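Local coordinates for ferritin like protein (Caulobacter vibrioides, PDB 3HL1) that is of unproven function but belongs to the ferritin-like family, whose helical bundles commonly carry metal, and is probably a metal-binding protein, at residues P72-P77 with G275-L280; A267-D272 with G302-C307. All coordinates share one frame; numbering follows the deposited sequence.

Interaction 1. Residues P72-P77 with G275-L280; sequences PTLSAP and GFLDIL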
loop_
_atom_site.group_PDB
_atom_site.type_symbol
_atom_site.label_atom_id
_atom_site.label_comp_id
_atom_site.label_asym_id
_atom_site.label_seq_id
_atom_site.Cartn_x
_atom_site.Cartn_y
_atom_site.Cartn_z
ATOM N N PRO A 72 -2.979 12.914 6.812
ATOM C CA PRO A 72 -2.455 12.714 5.449
ATOM C C PRO A 72 -3.494 12.987 4.340
ATOM O O PRO A 72 -4.724 12.917 4.546
ATOM C CB PRO A 72 -2.083 11.235 5.407
ATOM C CG PRO A 72 -2.211 10.721 6.796
ATOM C CD PRO A 72 -3.115 11.639 7.545
ATOM N N THR A 73 -2.991 13.221 3.159
ATOM C CA THR A 73 -3.868 13.436 2.007
ATOM C C THR A 73 -3.462 12.473 0.932
ATOM O O THR A 73 -2.302 12.151 0.761
ATOM C CB THR A 73 -3.706 14.867 1.467
ATOM O OG1 THR A 73 -2.312 15.073 1.241
ATOM C CG2 THR A 73 -4.081 15.814 2.454
ATOM N N LEU A 74 -4.421 11.968 0.197
ATOM C CA LEU A 74 -4.143 10.999 -0.822
ATOM C C LEU A 74 -4.412 11.539 -2.197
ATOM O O LEU A 74 -5.417 12.206 -2.428
ATOM C CB LEU A 74 -5.027 9.784 -0.645
ATOM C CG LEU A 74 -4.831 8.938 0.612
ATOM C CD1 LEU A 74 -5.942 7.840 0.513
ATOM C CD2 LEU A 74 -3.490 8.359 0.779
ATOM N N SER A 75 -3.551 11.202 -3.126
ATOM C CA SER A 75 -3.803 11.500 -4.525
ATOM C C SER A 75 -3.521 10.256 -5.342
ATOM O O SER A 75 -2.901 9.321 -4.857
ATOM C CB SER A 75 -3.004 12.717 -4.977
ATOM O OG SER A 75 -1.682 12.607 -4.651
ATOM N N ALA A 76 -3.979 10.233 -6.578
ATOM C CA ALA A 76 -3.818 9.049 -7.420
ATOM C C ALA A 76 -2.325 8.723 -7.669
ATOM O O ALA A 76 -1.540 9.585 -8.052
ATOM C CB ALA A 76 -4.620 9.212 -8.751
ATOM N N PRO A 77 -1.918 7.465 -7.402
ATOM C CA PRO A 77 -0.558 7.042 -7.650
ATOM C C PRO A 77 -0.300 6.922 -9.160
ATOM O O PRO A 77 -1.264 6.767 -9.965
ATOM C CB PRO A 77 -0.505 5.665 -6.977
ATOM C CG PRO A 77 -1.753 5.506 -6.233
ATOM C CD PRO A 77 -2.743 6.327 -6.924
ATOM N N GLY A 275 -13.147 9.932 -6.765
ATOM C CA GLY A 275 -14.180 10.101 -5.786
ATOM C C GLY A 275 -13.905 9.359 -4.522
ATOM O O GLY A 275 -14.178 9.847 -3.455
ATOM N N PHE A 276 -13.379 8.158 -4.638
ATOM C CA PHE A 276 -13.068 7.353 -3.491
ATOM C C PHE A 276 -11.906 7.958 -2.647
ATOM O O PHE A 276 -11.971 7.968 -1.406
ATOM C CB PHE A 276 -12.777 5.959 -3.913
ATOM C CG PHE A 276 -12.415 5.068 -2.799
ATOM C CD1 PHE A 276 -13.366 4.710 -1.870
ATOM C CD2 PHE A 276 -11.124 4.598 -2.674
ATOM C CE1 PHE A 276 -13.036 3.893 -0.822
ATOM C CE2 PHE A 276 -10.783 3.778 -1.630
ATOM C CZ PHE A 276 -11.745 3.420 -0.714
ATOM N N LEU A 277 -10.878 8.471 -3.317
ATOM C CA LEU A 277 -9.822 9.236 -2.630
ATOM C C LEU A 277 -10.381 10.514 -1.946
ATOM O O LEU A 277 -9.967 10.797 -0.833
ATOM C CB LEU A 277 -8.647 9.553 -3.603
ATOM C CG LEU A 277 -7.814 8.381 -4.208
ATOM C CD1 LEU A 277 -6.582 8.901 -4.912
ATOM C CD2 LEU A 277 -7.495 7.277 -3.190
ATOM N N ASP A 278 -11.287 11.255 -2.579
ATOM C CA ASP A 278 -11.965 12.383 -1.904
ATOM C C ASP A 278 -12.653 11.920 -0.605
ATOM O O ASP A 278 -12.552 12.619 0.391
ATOM C CB ASP A 278 -13.030 13.103 -2.748
ATOM C CG ASP A 278 -12.451 13.870 -3.917
ATOM O OD1 ASP A 278 -11.245 14.233 -3.954
ATOM O OD2 ASP A 278 -13.217 14.070 -4.869
ATOM N N ILE A 279 -13.362 10.772 -0.640
ATOM C CA ILE A 279 -14.051 10.226 0.533
ATOM C C ILE A 279 -12.963 9.971 1.604
ATOM O O ILE A 279 -13.093 10.401 2.763
ATOM C CB ILE A 279 -14.878 8.943 0.218
ATOM C CG1 ILE A 279 -16.182 9.342 -0.533
ATOM C CG2 ILE A 279 -15.265 8.148 1.475
ATOM C CD1 ILE A 279 -16.851 8.207 -1.234
ATOM N N LEU A 280 -11.894 9.268 1.224
ATOM C CA LEU A 280 -10.834 8.969 2.190
ATOM C C LEU A 280 -10.168 10.188 2.759
ATOM O O LEU A 280 -9.841 10.161 3.953
ATOM C CB LEU A 280 -9.803 7.953 1.660
ATOM C CG LEU A 280 -10.237 6.514 1.352
ATOM C CD1 LEU A 280 -9.093 5.837 0.555
ATOM C CD2 LEU A 280 -10.539 5.746 2.646
#
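Leu74 of the extended loop 72-77, set against Leu277 and Leu280 of helix residues 275-280, carries the apolar part of this contact. Leu74 leaves the loop toward the helix, its CG anti to the carbonyl carbon (chi1 -65°), and crosses Leu280 obliquely, so that its branch CD1 rests 3.7 Å from CD1 of Leu280. The same methyl reaches Leu277 more loosely, Leu74 CD1 to Leu277 CD2 being 4.1 Å. A branched apolar residue suits this buried place, for Leu74 also touches Ile19 and Leu23 of helix 8-35; the loop is thus a strap laid between the long helices of the ferritin-like fold and helix 261-283, the first of the two C-terminal helices. Contact with the loop backbone falls to the second branch of Leu277, whose CD1 presses on the peptide joining Ser75 to Ala76, 3.4 Å from Ala76 N. The small CB of Ala76 lies beside it, 4.3 Å from Leu277 CD1, where a methyl adds contact without bulk, while Ser75 turns its side chain away from the helix. No hydrogen bond links the two segments; the loop backbone instead bonds to neighbours outside them, Leu74 N to Asn281 OD1 and Thr73 O to Gln16 NE2.

Interaction 2. Residues A267-D272 with G302-C307; sequences ARLIAD and GDILSC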
loop_
_atom_site.group_PDB
_atom_site.type_symbol
_atom_site.label_atom_id
_atom_site.label_comp_id
_atom_site.label_asym_id
_atom_site.label_seq_id
_atom_site.Cartn_x
_atom_site.Cartn_y
_atom_site.Cartn_z
ATOM N N ALA A 267 -12.316 5.259 -18.055
ATOM C CA ALA A 267 -12.713 6.577 -17.611
ATOM C C ALA A 267 -13.569 6.478 -16.365
ATOM O O ALA A 267 -13.443 7.302 -15.469
ATOM C CB ALA A 267 -13.438 7.332 -18.674
ATOM N N ARG A 268 -14.465 5.488 -16.337
ATOM C CA ARG A 268 -15.308 5.281 -15.160
ATOM C C ARG A 268 -14.475 4.941 -13.908
ATOM O O ARG A 268 -14.725 5.461 -12.809
ATOM C CB ARG A 268 -16.357 4.248 -15.466
ATOM C CG ARG A 268 -16.974 3.694 -14.267
ATOM C CD ARG A 268 -18.021 2.697 -14.579
ATOM N NE ARG A 268 -18.704 2.507 -13.318
ATOM C CZ ARG A 268 -19.879 3.020 -12.984
ATOM N NH1 ARG A 268 -20.620 3.716 -13.864
ATOM N NH2 ARG A 268 -20.335 2.779 -11.751
ATOM N N LEU A 269 -13.471 4.105 -14.075
ATOM C CA LEU A 269 -12.575 3.777 -13.000
ATOM C C LEU A 269 -11.785 4.981 -12.486
ATOM O O LEU A 269 -11.686 5.165 -11.304
ATOM C CB LEU A 269 -11.620 2.642 -13.409
ATOM C CG LEU A 269 -10.470 2.237 -12.450
ATOM C CD1 LEU A 269 -11.108 1.919 -11.048
ATOM C CD2 LEU A 269 -9.738 1.056 -13.026
ATOM N N ILE A 270 -11.236 5.777 -13.391
ATOM C CA ILE A 270 -10.547 7.002 -13.035
ATOM C C ILE A 270 -11.444 7.939 -12.216
ATOM O O ILE A 270 -11.039 8.402 -11.172
ATOM C CB ILE A 270 -10.013 7.688 -14.272
ATOM C CG1 ILE A 270 -8.942 6.825 -14.954
ATOM C CG2 ILE A 270 -9.408 9.105 -13.949
ATOM C CD1 ILE A 270 -8.644 7.223 -16.426
ATOM N N ALA A 271 -12.673 8.171 -12.664
ATOM C CA ALA A 271 -13.601 8.982 -11.956
ATOM C C ALA A 271 -13.955 8.406 -10.566
ATOM O O ALA A 271 -13.907 9.110 -9.534
ATOM C CB ALA A 271 -14.875 9.171 -12.788
ATOM N N ASP A 272 -14.352 7.136 -10.528
ATOM C CA ASP A 272 -14.761 6.512 -9.250
ATOM C C ASP A 272 -13.579 6.463 -8.259
ATOM O O ASP A 272 -13.745 6.717 -7.063
ATOM C CB ASP A 272 -15.314 5.087 -9.457
ATOM C CG ASP A 272 -16.679 5.054 -10.112
ATOM O OD1 ASP A 272 -17.338 6.105 -10.180
ATOM O OD2 ASP A 272 -17.081 3.956 -10.598
ATOM N N GLY A 302 -15.784 -3.750 -9.058
ATOM C CA GLY A 302 -16.575 -3.936 -10.261
ATOM C C GLY A 302 -16.061 -3.143 -11.454
ATOM O O GLY A 302 -16.025 -3.648 -12.595
ATOM N N ASP A 303 -15.632 -1.906 -11.219
ATOM C CA ASP A 303 -15.002 -1.088 -12.253
ATOM C C ASP A 303 -13.695 -1.664 -12.831
ATOM O O ASP A 303 -13.427 -1.594 -14.047
ATOM C CB ASP A 303 -14.596 0.291 -11.690
ATOM C CG ASP A 303 -15.752 1.167 -11.340
ATOM O OD1 ASP A 303 -16.885 0.892 -11.729
ATOM O OD2 ASP A 303 -15.526 2.129 -10.574
ATOM N N ILE A 304 -12.855 -2.191 -11.947
ATOM C CA ILE A 304 -11.568 -2.791 -12.332
ATOM C C ILE A 304 -11.805 -4.065 -13.139
ATOM O O ILE A 304 -11.190 -4.316 -14.186
ATOM C CB ILE A 304 -10.694 -3.081 -11.069
ATOM C CG1 ILE A 304 -10.447 -1.787 -10.325
ATOM C CG2 ILE A 304 -9.383 -3.746 -11.464
ATOM C CD1 ILE A 304 -9.904 -1.958 -8.858
ATOM N N LEU A 305 -12.697 -4.905 -12.654
ATOM C CA LEU A 305 -13.036 -6.136 -13.393
ATOM C C LEU A 305 -13.608 -5.816 -14.767
ATOM O O LEU A 305 -13.325 -6.477 -15.764
ATOM C CB LEU A 305 -14.042 -6.969 -12.625
ATOM C CG LEU A 305 -14.535 -8.264 -13.257
ATOM C CD1 LEU A 305 -13.382 -9.179 -13.603
ATOM C CD2 LEU A 305 -15.478 -8.941 -12.288
ATOM N N SER A 306 -14.409 -4.777 -14.825
ATOM C CA SER A 306 -15.065 -4.447 -16.073
ATOM C C SER A 306 -14.043 -3.999 -17.131
ATOM O O SER A 306 -14.147 -4.400 -18.294
ATOM C CB SER A 306 -16.182 -3.432 -15.846
ATOM O OG SER A 306 -16.491 -2.847 -17.083
ATOM N N CYS A 307 -12.995 -3.278 -16.736
ATOM C CA CYS A 307 -11.883 -2.966 -17.642
ATOM C C CYS A 307 -11.279 -4.208 -18.249
ATOM O O CYS A 307 -11.188 -4.336 -19.468
ATOM C CB CYS A 307 -10.783 -2.169 -16.940
ATOM S SG CYS A 307 -11.228 -0.470 -16.507
#
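Leu269 fills the close-packed, apolar half of this helix-helix contact. With CG anti to the backbone N (chi1 174°), it directs both methyls at helix 292-309: Leu269 CD1 lies 3.8 Å from CG1 of Ile304 and 3.9 Å from CB of Asp303, and Leu269 CD2 is 4.1 Å from SG of Cys307. Ile304 and the compact, weakly polar Cys307 suit this buried side. The helices form an antiparallel pair; the axes of segments 267-272 and 302-307 approach to 9.2 Å, and Ile304 continues onto Leu30 and Tyr34 of helix 8-35. The other side is polar, and only the solvent-facing end of Arg268 is loose there. Extended from CG to NE, Arg268 turns the edge of its guanidinium to Asp303, the two planes 73° apart. Arg268 NE donates to Asp303 OD1 at 2.9 Å, with an N-H...O angle of 161°; the oxygen is met from above the carboxylate plane. This positive charge would probably favour the ionised form of the buried Asp303. Asp272, one turn after Arg268, completes a salt-bridge network with both, although its OD2 appears to sit well out of the guanidinium plane, so the attraction is probably one of charge only.

In the fold
Both interactions use helix 261-283, at positions that follow closely in sequence: 267-272 serves interaction 2 and 275-280 interaction 1, with their centres about 16 Å apart. Along the chain the order is 72-77, 267-272, 275-280, 302-307, so the two pairings cross. Interaction 1 brings the loop after helix 42-67 across 198 residues to the later part of helix 261-283, whereas interaction 2 spans only 30 residues and pairs the earlier part of helix 261-283 with helix 292-309. Together they hold the two C-terminal helices together and fasten the pair to the N-terminal part of the chain, and both contacts have side chains that also touch helix 8-35.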